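Side-chain contact in globin (PDB 5D1V), which probably binds and carries oxygen at a heme iron, as a truncated hemoglobin of group II from a thermophilic phototrophic bacterium: residues A87-E90 against H91-A95. Residues are numbered along the deposited sequence; the frame is centred on the assembly and turned at random.
Sequences AWLE and HMLAA. With HEM (protoporphyrin IX containing Fe), chain C.
On the distal side of the heme pocket of this group II truncated hemoglobin, one turn of helix 82-98 sets Trp88 against Met92, with the indole between the methionine and the porphyrin. CG of Trp88 lies anti to the backbone N (chi1 -166°), which carries the ring out over the heme: CD1 comes within 3.3 Å of HEM C1C, and CZ3 and CH2 reach the vinyl carbon HEM CBB. At the ring edge, in plane, NE1 donates a 2.9 Å hydrogen bond to the water that binds the heme iron at 2.2 Å. Met92 runs alongside, its CB 3.6 Å from CZ3 of Trp88; bends at chi2 and chi3 bring CE back to CH2 and CZ2, and SD makes an oblique Met-aromatic contact. Phe23 meets the indole edge-to-face. Along the same helix, Leu93 N donates to Leu89 O at 2.8 Å, and Leu89 CG touches Leu93 CD1. CD2 of His91 lies 3.2 Å from Ala87 O, which also accepts the His91 N-H; NE2 is hydrogen-bonded to Asp30 and ND1 to Arg26. Glu90 forms salt bridges with Arg32 and with Arg83 of the second subunit. A leucine in place of Trp88 would probably leave the iron-bound water without its indole donor and open a gap between Met92 and the porphyrin. With its benzo ring against Met92 and one face on the porphyrin, the indole presents its N-H to the iron's water, consistent with steadying bound oxygen.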
loop_
_atom_site.group_PDB
_atom_site.type_symbol
_atom_site.label_atom_id
_atom_site.label_comp_id
_atom_site.label_asym_id
_atom_site.label_seq_id
_atom_site.Cartn_x
_atom_site.Cartn_y
_atom_site.Cartn_z
ATOM N N ALA A 87 -2.313 -8.909 -4.873
ATOM C CA ALA A 87 -2.289 -9.748 -3.681
ATOM C C ALA A 87 -0.853 -10.118 -3.284
ATOM O O ALA A 87 -0.478 -9.988 -2.130
ATOM C CB ALA A 87 -3.146 -11.005 -3.887
ATOM N N TRP A 88 -0.033 -10.541 -4.245
ATOM C CA TRP A 88 1.345 -10.863 -3.965
ATOM C C TRP A 88 2.100 -9.670 -3.341
ATOM O O TRP A 88 2.774 -9.785 -2.302
ATOM C CB TRP A 88 2.009 -11.304 -5.263
ATOM C CG TRP A 88 3.307 -11.977 -5.056
ATOM C CD1 TRP A 88 3.539 -13.319 -5.036
ATOM C CD2 TRP A 88 4.577 -11.350 -4.837
ATOM N NE1 TRP A 88 4.862 -13.564 -4.838
ATOM C CE2 TRP A 88 5.524 -12.385 -4.701
ATOM C CE3 TRP A 88 5.014 -10.017 -4.772
ATOM C CZ2 TRP A 88 6.883 -12.136 -4.483
ATOM C CZ3 TRP A 88 6.363 -9.775 -4.546
ATOM C CH2 TRP A 88 7.274 -10.835 -4.395
ATOM N N LEU A 89 1.952 -8.513 -3.963
ATOM C CA LEU A 89 2.682 -7.313 -3.541
ATOM C C LEU A 89 2.220 -6.872 -2.156
ATOM O O LEU A 89 3.043 -6.489 -1.323
ATOM C CB LEU A 89 2.489 -6.203 -4.559
ATOM C CG LEU A 89 3.501 -5.085 -4.577
ATOM C CD1 LEU A 89 4.908 -5.629 -4.821
ATOM C CD2 LEU A 89 3.091 -4.144 -5.681
ATOM N N GLU A 90 0.916 -6.949 -1.892
ATOM C CA GLU A 90 0.402 -6.633 -0.555
ATOM C C GLU A 90 1.162 -7.423 0.513
ATOM O O GLU A 90 1.633 -6.870 1.528
ATOM C CB GLU A 90 -1.099 -6.939 -0.456
ATOM C CG GLU A 90 -1.663 -6.742 0.941
ATOM C CD GLU A 90 -3.126 -7.114 1.084
ATOM O OE1 GLU A 90 -3.843 -7.172 0.058
ATOM O OE2 GLU A 90 -3.575 -7.290 2.238
ATOM N N HIS A 91 1.274 -8.726 0.292
ATOM C CA HIS A 91 1.834 -9.576 1.319
ATOM C C HIS A 91 3.339 -9.441 1.406
ATOM O O HIS A 91 3.890 -9.503 2.500
ATOM C CB HIS A 91 1.420 -11.020 1.079
ATOM C CG HIS A 91 -0.060 -11.211 1.147
ATOM N ND1 HIS A 91 -0.835 -10.630 2.126
ATOM C CD2 HIS A 91 -0.909 -11.910 0.360
ATOM C CE1 HIS A 91 -2.099 -10.955 1.933
ATOM N NE2 HIS A 91 -2.169 -11.728 0.867
ATOM N N MET A 92 4.015 -9.219 0.278
ATOM C CA MET A 92 5.467 -9.092 0.356
ATOM C C MET A 92 5.826 -7.755 0.958
ATOM O O MET A 92 6.776 -7.637 1.744
ATOM C CB MET A 92 6.159 -9.236 -1.004
ATOM C CG MET A 92 7.715 -9.216 -0.870
ATOM S SD MET A 92 8.377 -10.591 0.129
ATOM C CE MET A 92 8.183 -11.962 -0.986
ATOM N N LEU A 93 5.101 -6.708 0.605
ATOM C CA LEU A 93 5.411 -5.443 1.251
ATOM C C LEU A 93 5.158 -5.511 2.760
ATOM O O LEU A 93 5.935 -4.966 3.549
ATOM C CB LEU A 93 4.612 -4.317 0.603
ATOM C CG LEU A 93 5.003 -4.134 -0.859
ATOM C CD1 LEU A 93 4.273 -2.921 -1.439
ATOM C CD2 LEU A 93 6.495 -4.012 -1.079
ATOM N N ALA A 94 4.080 -6.167 3.173
ATOM C CA ALA A 94 3.814 -6.319 4.600
ATOM C C ALA A 94 4.930 -7.108 5.264
ATOM O O ALA A 94 5.355 -6.784 6.378
ATOM C CB ALA A 94 2.467 -6.996 4.827
ATOM N N ALA A 95 5.422 -8.139 4.588
ATOM C CA ALA A 95 6.466 -8.977 5.167
ATOM C C ALA A 95 7.755 -8.160 5.415
ATOM O O ALA A 95 8.389 -8.327 6.455
ATOM C CB ALA A 95 6.740 -10.175 4.272
HETATM C CHA HEM C . 7.436 -19.500 -7.319
HETATM C CHB HEM C . 9.594 -15.168 -6.905
HETATM C CHC HEM C . 5.422 -13.009 -8.221
HETATM C CHD HEM C . 3.173 -17.237 -7.454
HETATM C C1A HEM C . 8.389 -18.530 -7.143
HETATM C C2A HEM C . 9.813 -18.756 -6.959
HETATM C C3A HEM C . 10.406 -17.558 -6.856
HETATM C C4A HEM C . 9.372 -16.531 -6.973
HETATM C CMA HEM C . 11.904 -17.184 -6.636
HETATM C CAA HEM C . 10.474 -20.152 -6.921
HETATM C CBA HEM C . 11.130 -20.364 -8.295
HETATM C CGA HEM C . 11.630 -21.796 -8.375
HETATM O O1A HEM C . 10.800 -22.734 -8.423
HETATM O O2A HEM C . 12.860 -22.008 -8.406
HETATM C C1B HEM C . 8.656 -14.201 -7.242
HETATM C C2B HEM C . 8.890 -12.779 -7.357
HETATM C C3B HEM C . 7.724 -12.210 -7.740
HETATM C C4B HEM C . 6.731 -13.229 -7.843
HETATM C CMB HEM C . 10.251 -12.093 -7.085
HETATM C CAB HEM C . 7.353 -10.735 -8.009
HETATM C CBB HEM C . 8.167 -9.778 -7.565
HETATM C C1C HEM C . 4.426 -13.949 -8.108
HETATM C C2C HEM C . 3.000 -13.726 -8.291
HETATM C C3C HEM C . 2.408 -14.929 -8.078
HETATM C C4C HEM C . 3.408 -15.909 -7.733
HETATM C CMC HEM C . 2.373 -12.360 -8.696
HETATM C CAC HEM C . 0.914 -15.251 -8.091
HETATM C CBC HEM C . 0.124 -14.234 -7.765
HETATM C C1D HEM C . 4.120 -18.235 -7.414
HETATM C C2D HEM C . 3.876 -19.673 -7.362
HETATM C C3D HEM C . 5.070 -20.295 -7.340
HETATM C C4D HEM C . 6.093 -19.268 -7.363
HETATM C CMD HEM C . 2.487 -20.328 -7.364
HETATM C CAD HEM C . 5.347 -21.805 -7.289
HETATM C CBD HEM C . 5.571 -22.184 -5.833
HETATM C CGD HEM C . 5.893 -23.640 -5.679
HETATM O O1D HEM C . 5.795 -24.129 -4.524
HETATM O O2D HEM C . 6.226 -24.306 -6.698
HETATM N NA HEM C . 8.164 -17.159 -7.162
HETATM N NB HEM C . 7.334 -14.440 -7.551
HETATM N NC HEM C . 4.624 -15.282 -7.805
HETATM N ND HEM C . 5.477 -18.045 -7.415
HETATM FE FE HEM C . 6.366 -16.226 -7.452
HETATM O O HOH W 1 6.119 -16.156 -5.307
#